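Local coordinates for ribonucleoside triphosphate reductase (PDB 1L1L), which reduces ribonucleoside triphosphates to deoxyribonucleoside triphosphates with the help of adenosylcobalamin, as an allosterically regulated monomer that mimics a dimer, at residues P276-L288 / D300-A314. Sequence-based numbering, arbitrary orientation.
Sequences PLISMLLDVNEVL and DAADICNLIGKAVVA
Pro-276 lies over Ala-311 at one end of this helix pair and Val-287 over Asp-300 at the other, for the axes of 276-288 and 300-313 run antiparallel at 173°, 8.8 Å apart at closest approach. The backbones come nearest at the proline end, CA of Pro-276 lying 5.0 Å from CA of Ala-311, whose side chain is a single methyl; CB of Pro-276 rests 3.6 Å from O of Ala-311. One turn on, Met-280 runs out extended, CG anti to the backbone N (chi1 -175°), and a near-trans chi2 carries SD to 3.7 Å from CB of Ala-311, close to CA of Ile-308. In the middle Leu-307 crosses Asp-283 at about a right angle and runs past Val-284 in the opposite direction, CD1 lying against their shared peptide, 3.7 Å from N of Val-284. Helices 275-289 and 298-313 form an antiparallel helical hairpin, the first packing its far face on helix 224-236 and strand 183-187 of the B12-dependent reductase insertion domain. Val-287 spreads its methyls, CG1 lying 3.8 Å from CB of Asp-300 and CG2 meeting CD1 of Leu-307 tip to tip. CD1 of Ile-304 reaches CD2 of Leu-288 at 3.9 Å. No direct hydrogen bond links the helices; one water joins OD2 of Asp-283, by a doubtfully short leg, to NZ of Lys-310, by a long one, and NZ also bonds to O of His-345. A second water donates to both O of Val-287 and OD1 of Asp-300, whose OD2 forms a salt bridge with Lys-291.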
ATOM      1  N   PRO A 276      15.531 -14.155  11.032  1.00 32.25           N
ATOM      2  CA  PRO A 276      15.611 -13.106  10.007  1.00 31.82           C
ATOM      3  C   PRO A 276      16.300 -11.841  10.511  1.00 31.30           C
ATOM      4  O   PRO A 276      16.957 -11.133   9.735  1.00 29.30           O
ATOM      5  CB  PRO A 276      14.146 -12.871   9.624  1.00 33.15           C
ATOM      6  CG  PRO A 276      13.392 -13.290  10.864  1.00 32.64           C
ATOM      7  CD  PRO A 276      14.134 -14.537  11.281  1.00 32.69           C
ATOM      8  N   LEU A 277      16.155 -11.557  11.806  1.00 30.17           N
ATOM      9  CA  LEU A 277      16.787 -10.376  12.391  1.00 30.07           C
ATOM     10  C   LEU A 277      18.306 -10.540  12.441  1.00 30.28           C
ATOM     11  O   LEU A 277      19.051  -9.582  12.242  1.00 29.50           O
ATOM     12  CB  LEU A 277      16.265 -10.128  13.812  1.00 29.90           C
ATOM     13  CG  LEU A 277      16.917  -8.957  14.552  1.00 29.95           C
ATOM     14  CD1 LEU A 277      16.655  -7.665  13.795  1.00 30.92           C
ATOM     15  CD2 LEU A 277      16.379  -8.872  15.982  1.00 31.34           C
ATOM     16  N   ILE A 278      18.758 -11.759  12.717  1.00 30.51           N
ATOM     17  CA  ILE A 278      20.192 -12.042  12.801  1.00 30.72           C
ATOM     18  C   ILE A 278      20.859 -11.738  11.457  1.00 30.35           C
ATOM     19  O   ILE A 278      21.786 -10.937  11.387  1.00 29.47           O
ATOM     20  CB  ILE A 278      20.428 -13.516  13.207  1.00 31.20           C
ATOM     21  CG1 ILE A 278      19.981 -13.712  14.663  1.00 30.42           C
ATOM     22  CG2 ILE A 278      21.903 -13.897  13.039  1.00 30.68           C
ATOM     23  CD1 ILE A 278      19.772 -15.138  15.066  1.00 30.45           C
ATOM     24  N   SER A 279      20.362 -12.371  10.403  1.00 30.54           N
ATOM     25  CA  SER A 279      20.884 -12.171   9.050  1.00 30.69           C
ATOM     26  C   SER A 279      20.893 -10.688   8.680  1.00 31.47           C
ATOM     27  O   SER A 279      21.889 -10.159   8.162  1.00 30.79           O
ATOM     28  CB  SER A 279      20.025 -12.929   8.045  1.00 30.27           C
ATOM     29  OG  SER A 279      19.870 -14.282   8.432  1.00 29.76           O
ATOM     30  N   MET A 280      19.777 -10.013   8.944  1.00 29.84           N
ATOM     31  CA  MET A 280      19.665  -8.597   8.628  1.00 29.31           C
ATOM     32  C   MET A 280      20.751  -7.775   9.313  1.00 29.02           C
ATOM     33  O   MET A 280      21.362  -6.907   8.694  1.00 29.38           O
ATOM     34  CB  MET A 280      18.292  -8.069   9.050  1.00 29.48           C
ATOM     35  CG  MET A 280      18.030  -6.630   8.658  1.00 27.86           C
ATOM     36  SD  MET A 280      16.795  -5.854   9.747  1.00 30.34           S
ATOM     37  CE  MET A 280      17.865  -4.981  10.877  1.00 26.60           C
ATOM     38  N   LEU A 281      20.992  -8.034  10.594  1.00 28.86           N
ATOM     39  CA  LEU A 281      22.006  -7.286  11.328  1.00 29.19           C
ATOM     40  C   LEU A 281      23.405  -7.599  10.797  1.00 29.31           C
ATOM     41  O   LEU A 281      24.259  -6.715  10.725  1.00 30.28           O
ATOM     42  CB  LEU A 281      21.942  -7.617  12.818  1.00 29.47           C
ATOM     43  CG  LEU A 281      20.699  -7.090  13.540  1.00 29.08           C
ATOM     44  CD1 LEU A 281      20.576  -7.786  14.894  1.00 28.96           C
ATOM     45  CD2 LEU A 281      20.783  -5.574  13.695  1.00 28.51           C
ATOM     46  N   LEU A 282      23.633  -8.853  10.439  1.00 29.90           N
ATOM     47  CA  LEU A 282      24.936  -9.261   9.915  1.00 31.18           C
ATOM     48  C   LEU A 282      25.178  -8.644   8.548  1.00 32.39           C
ATOM     49  O   LEU A 282      26.236  -8.060   8.303  1.00 32.61           O
ATOM     50  CB  LEU A 282      25.029 -10.786   9.824  1.00 30.33           C
ATOM     51  CG  LEU A 282      25.012 -11.504  11.182  1.00 30.05           C
ATOM     52  CD1 LEU A 282      25.044 -12.997  10.962  1.00 29.51           C
ATOM     53  CD2 LEU A 282      26.184 -11.038  12.041  1.00 29.97           C
ATOM     54  N   ASP A 283      24.192  -8.759   7.662  1.00 32.71           N
ATOM     55  CA  ASP A 283      24.317  -8.192   6.326  1.00 32.73           C
ATOM     56  C   ASP A 283      24.364  -6.663   6.325  1.00 32.26           C
ATOM     57  O   ASP A 283      25.091  -6.055   5.535  1.00 32.18           O
ATOM     58  CB  ASP A 283      23.184  -8.703   5.439  1.00 33.69           C
ATOM     59  CG  ASP A 283      23.302 -10.194   5.154  1.00 36.09           C
ATOM     60  OD1 ASP A 283      24.432 -10.732   5.237  1.00 37.65           O
ATOM     61  OD2 ASP A 283      22.278 -10.829   4.836  1.00 37.03           O
ATOM     62  N   VAL A 284      23.591  -6.036   7.210  1.00 31.80           N
ATOM     63  CA  VAL A 284      23.569  -4.585   7.320  1.00 31.20           C
ATOM     64  C   VAL A 284      24.916  -4.083   7.841  1.00 32.79           C
ATOM     65  O   VAL A 284      25.355  -2.964   7.536  1.00 32.85           O
ATOM     66  CB  VAL A 284      22.431  -4.130   8.281  1.00 31.34           C
ATOM     67  CG1 VAL A 284      22.637  -2.703   8.726  1.00 28.85           C
ATOM     68  CG2 VAL A 284      21.095  -4.258   7.567  1.00 29.87           C
ATOM     69  N   ASN A 285      25.576  -4.914   8.637  1.00 33.47           N
ATOM     70  CA  ASN A 285      26.863  -4.522   9.189  1.00 34.72           C
ATOM     71  C   ASN A 285      27.911  -4.611   8.074  1.00 35.68           C
ATOM     72  O   ASN A 285      28.782  -3.752   7.964  1.00 36.56           O
ATOM     73  CB  ASN A 285      27.218  -5.430  10.369  1.00 34.45           C
ATOM     74  CG  ASN A 285      28.340  -4.872  11.218  1.00 34.54           C
ATOM     75  OD1 ASN A 285      28.370  -3.675  11.542  1.00 34.87           O
ATOM     76  ND2 ASN A 285      29.268  -5.739  11.597  1.00 35.15           N
ATOM     77  N   GLU A 286      27.812  -5.637   7.236  1.00 37.54           N
ATOM     78  CA  GLU A 286      28.760  -5.791   6.137  1.00 39.81           C
ATOM     79  C   GLU A 286      28.719  -4.577   5.215  1.00 40.38           C
ATOM     80  O   GLU A 286      29.756  -3.973   4.924  1.00 39.96           O
ATOM     81  CB  GLU A 286      28.464  -7.053   5.326  1.00 41.44           C
ATOM     82  CG  GLU A 286      28.775  -8.340   6.063  1.00 45.14           C
ATOM     83  CD  GLU A 286      28.635  -9.566   5.183  1.00 47.11           C
ATOM     84  OE1 GLU A 286      27.500  -9.861   4.746  1.00 47.93           O
ATOM     85  OE2 GLU A 286      29.668 -10.230   4.924  1.00 49.62           O
ATOM     86  N   VAL A 287      27.523  -4.218   4.753  1.00 39.90           N
ATOM     87  CA  VAL A 287      27.376  -3.063   3.874  1.00 39.77           C
ATOM     88  C   VAL A 287      28.041  -1.846   4.493  1.00 40.05           C
ATOM     89  O   VAL A 287      28.695  -1.064   3.801  1.00 40.16           O
ATOM     90  CB  VAL A 287      25.887  -2.722   3.616  1.00 39.57           C
ATOM     91  CG1 VAL A 287      25.784  -1.419   2.837  1.00 38.87           C
ATOM     92  CG2 VAL A 287      25.215  -3.857   2.861  1.00 38.18           C
ATOM     93  N   LEU A 288      27.871  -1.682   5.801  1.00 39.74           N
ATOM     94  CA  LEU A 288      28.466  -0.547   6.490  1.00 40.40           C
ATOM     95  C   LEU A 288      29.986  -0.713   6.633  1.00 41.04           C
ATOM     96  O   LEU A 288      30.736   0.223   6.362  1.00 41.03           O
ATOM     97  CB  LEU A 288      27.827  -0.363   7.866  1.00 39.98           C
ATOM     98  CG  LEU A 288      26.373   0.124   7.875  1.00 39.44           C
ATOM     99  CD1 LEU A 288      25.778  -0.027   9.268  1.00 39.23           C
ATOM    100  CD2 LEU A 288      26.323   1.581   7.427  1.00 39.52           C
ATOM    101  N   ASP A 300      24.199   1.540  -1.345  1.00 30.44           N
ATOM    102  CA  ASP A 300      24.399   1.048   0.016  1.00 30.45           C
ATOM    103  C   ASP A 300      23.182   1.403   0.866  1.00 29.67           C
ATOM    104  O   ASP A 300      22.683   0.571   1.613  1.00 30.05           O
ATOM    105  CB  ASP A 300      25.641   1.677   0.651  1.00 31.40           C
ATOM    106  CG  ASP A 300      26.915   1.310  -0.083  1.00 33.02           C
ATOM    107  OD1 ASP A 300      27.061   0.124  -0.457  1.00 32.35           O
ATOM    108  OD2 ASP A 300      27.758   2.211  -0.276  1.00 34.86           O
ATOM    109  N   ALA A 301      22.722   2.645   0.753  1.00 28.75           N
ATOM    110  CA  ALA A 301      21.559   3.091   1.521  1.00 29.18           C
ATOM    111  C   ALA A 301      20.320   2.256   1.167  1.00 29.06           C
ATOM    112  O   ALA A 301      19.569   1.835   2.060  1.00 29.45           O
ATOM    113  CB  ALA A 301      21.295   4.560   1.261  1.00 28.03           C
ATOM    114  N   ALA A 302      20.108   2.027  -0.129  1.00 27.41           N
ATOM    115  CA  ALA A 302      18.973   1.228  -0.586  1.00 27.57           C
ATOM    116  C   ALA A 302      19.144  -0.236  -0.179  1.00 27.76           C
ATOM    117  O   ALA A 302      18.172  -0.908   0.149  1.00 26.53           O
ATOM    118  CB  ALA A 302      18.811   1.343  -2.111  1.00 27.02           C
ATOM    119  N   ASP A 303      20.376  -0.749  -0.213  1.00 27.17           N
ATOM    120  CA  ASP A 303      20.597  -2.139   0.191  1.00 26.90           C
ATOM    121  C   ASP A 303      20.201  -2.339   1.666  1.00 26.26           C
ATOM    122  O   ASP A 303      19.588  -3.339   2.019  1.00 26.60           O
ATOM    123  CB  ASP A 303      22.072  -2.547   0.016  1.00 28.46           C
ATOM    124  CG  ASP A 303      22.383  -3.088  -1.378  1.00 30.48           C
ATOM    125  OD1 ASP A 303      21.468  -3.645  -2.028  1.00 30.74           O
ATOM    126  OD2 ASP A 303      23.563  -2.980  -1.810  1.00 31.40           O
ATOM    127  N   ILE A 304      20.565  -1.394   2.523  1.00 26.17           N
ATOM    128  CA  ILE A 304      20.231  -1.514   3.933  1.00 26.83           C
ATOM    129  C   ILE A 304      18.702  -1.528   4.073  1.00 26.42           C
ATOM    130  O   ILE A 304      18.154  -2.379   4.764  1.00 26.08           O
ATOM    131  CB  ILE A 304      20.852  -0.360   4.746  1.00 27.01           C
ATOM    132  CG1 ILE A 304      22.374  -0.575   4.857  1.00 26.55           C
ATOM    133  CG2 ILE A 304      20.243  -0.291   6.137  1.00 28.02           C
ATOM    134  CD1 ILE A 304      23.111   0.596   5.488  1.00 25.64           C
ATOM    135  N   CYS A 305      18.023  -0.603   3.396  1.00 25.63           N
ATOM    136  CA  CYS A 305      16.555  -0.556   3.450  1.00 25.07           C
ATOM    137  C   CYS A 305      15.961  -1.862   2.943  1.00 25.28           C
ATOM    138  O   CYS A 305      14.981  -2.372   3.499  1.00 24.08           O
ATOM    139  CB  CYS A 305      16.018   0.598   2.611  1.00 24.06           C
ATOM    140  SG  CYS A 305      16.334   2.192   3.325  1.00 26.66           S
ATOM    141  N   ASN A 306      16.557  -2.410   1.888  1.00 23.87           N
ATOM    142  CA  ASN A 306      16.092  -3.664   1.325  1.00 24.12           C
ATOM    143  C   ASN A 306      16.288  -4.820   2.294  1.00 23.35           C
ATOM    144  O   ASN A 306      15.424  -5.690   2.402  1.00 23.02           O
ATOM    145  CB  ASN A 306      16.833  -3.995   0.024  1.00 24.60           C
ATOM    146  CG  ASN A 306      16.498  -3.038  -1.117  1.00 27.54           C
ATOM    147  OD1 ASN A 306      16.992  -3.215  -2.239  1.00 27.77           O
ATOM    148  ND2 ASN A 306      15.662  -2.018  -0.843  1.00 25.51           N
ATOM    149  N   LEU A 307      17.441  -4.846   2.968  1.00 23.60           N
ATOM    150  CA  LEU A 307      17.760  -5.908   3.921  1.00 23.56           C
ATOM    151  C   LEU A 307      16.748  -5.879   5.070  1.00 23.40           C
ATOM    152  O   LEU A 307      16.341  -6.922   5.581  1.00 23.32           O
ATOM    153  CB  LEU A 307      19.173  -5.720   4.477  1.00 25.16           C
ATOM    154  CG  LEU A 307      20.318  -6.033   3.498  1.00 25.65           C
ATOM    155  CD1 LEU A 307      21.669  -5.608   4.090  1.00 26.35           C
ATOM    156  CD2 LEU A 307      20.309  -7.520   3.185  1.00 25.54           C
ATOM    157  N   ILE A 308      16.371  -4.672   5.460  1.00 22.69           N
ATOM    158  CA  ILE A 308      15.391  -4.479   6.526  1.00 24.02           C
ATOM    159  C   ILE A 308      14.038  -5.031   6.058  1.00 25.35           C
ATOM    160  O   ILE A 308      13.414  -5.861   6.741  1.00 26.27           O
ATOM    161  CB  ILE A 308      15.274  -2.976   6.880  1.00 23.86           C
ATOM    162  CG1 ILE A 308      16.590  -2.491   7.501  1.00 23.27           C
ATOM    163  CG2 ILE A 308      14.094  -2.737   7.846  1.00 22.68           C
ATOM    164  CD1 ILE A 308      16.638  -1.004   7.827  1.00 22.84           C
ATOM    165  N   GLY A 309      13.603  -4.590   4.880  1.00 25.14           N
ATOM    166  CA  GLY A 309      12.336  -5.049   4.342  1.00 26.01           C
ATOM    167  C   GLY A 309      12.326  -6.554   4.238  1.00 25.95           C
ATOM    168  O   GLY A 309      11.329  -7.205   4.530  1.00 26.09           O
ATOM    169  N   LYS A 310      13.454  -7.121   3.827  1.00 26.22           N
ATOM    170  CA  LYS A 310      13.557  -8.564   3.707  1.00 26.72           C
ATOM    171  C   LYS A 310      13.354  -9.259   5.064  1.00 26.98           C
ATOM    172  O   LYS A 310      12.729 -10.316   5.146  1.00 27.39           O
ATOM    173  CB  LYS A 310      14.937  -8.950   3.161  1.00 28.38           C
ATOM    174  CG  LYS A 310      15.158 -10.448   3.086  1.00 29.05           C
ATOM    175  CD  LYS A 310      16.619 -10.780   2.841  1.00 31.70           C
ATOM    176  CE  LYS A 310      16.788 -12.274   2.620  1.00 32.12           C
ATOM    177  NZ  LYS A 310      18.227 -12.623   2.513  1.00 34.63           N
ATOM    178  N   ALA A 311      13.888  -8.667   6.122  1.00 26.48           N
ATOM    179  CA  ALA A 311      13.775  -9.276   7.449  1.00 27.64           C
ATOM    180  C   ALA A 311      12.324  -9.273   7.961  1.00 28.15           C
ATOM    181  O   ALA A 311      11.922 -10.152   8.732  1.00 27.94           O
ATOM    182  CB  ALA A 311      14.680  -8.541   8.432  1.00 26.61           C
ATOM    183  N   VAL A 312      11.555  -8.286   7.526  1.00 29.49           N
ATOM    184  CA  VAL A 312      10.163  -8.172   7.940  1.00 31.52           C
ATOM    185  C   VAL A 312       9.330  -9.207   7.201  1.00 33.91           C
ATOM    186  O   VAL A 312       8.494  -9.875   7.798  1.00 33.99           O
ATOM    187  CB  VAL A 312       9.611  -6.784   7.642  1.00 31.11           C
ATOM    188  CG1 VAL A 312       8.121  -6.756   7.921  1.00 30.34           C
ATOM    189  CG2 VAL A 312      10.332  -5.756   8.488  1.00 30.93           C
ATOM    190  N   VAL A 313       9.547  -9.322   5.892  1.00 35.73           N
ATOM    191  CA  VAL A 313       8.835 -10.312   5.086  1.00 37.74           C
ATOM    192  C   VAL A 313       9.151 -11.688   5.664  1.00 39.47           C
ATOM    193  O   VAL A 313       8.345 -12.620   5.573  1.00 39.39           O
ATOM    194  CB  VAL A 313       9.312 -10.268   3.614  1.00 37.50           C
ATOM    195  CG1 VAL A 313       8.775 -11.468   2.841  1.00 37.62           C
ATOM    196  CG2 VAL A 313       8.870  -8.965   2.972  1.00 36.45           C
ATOM    197  N   ALA A 314      10.337 -11.792   6.257  1.00 41.37           N
ATOM    198  CA  ALA A 314      10.825 -13.027   6.862  1.00 43.65           C
ATOM    199  C   ALA A 314      10.724 -14.209   5.899  1.00 44.97           C
ATOM    200  O   ALA A 314      11.143 -14.117   4.741  1.00 45.76           O
ATOM    201  CB  ALA A 314      10.056 -13.319   8.151  1.00 43.97           C
TER
HETATM  202  O   HOH W   1      19.804 -10.909   4.830  1.00 34.47           O
HETATM  203  O   HOH W   2      28.982  -1.890   0.999  1.00 33.32           O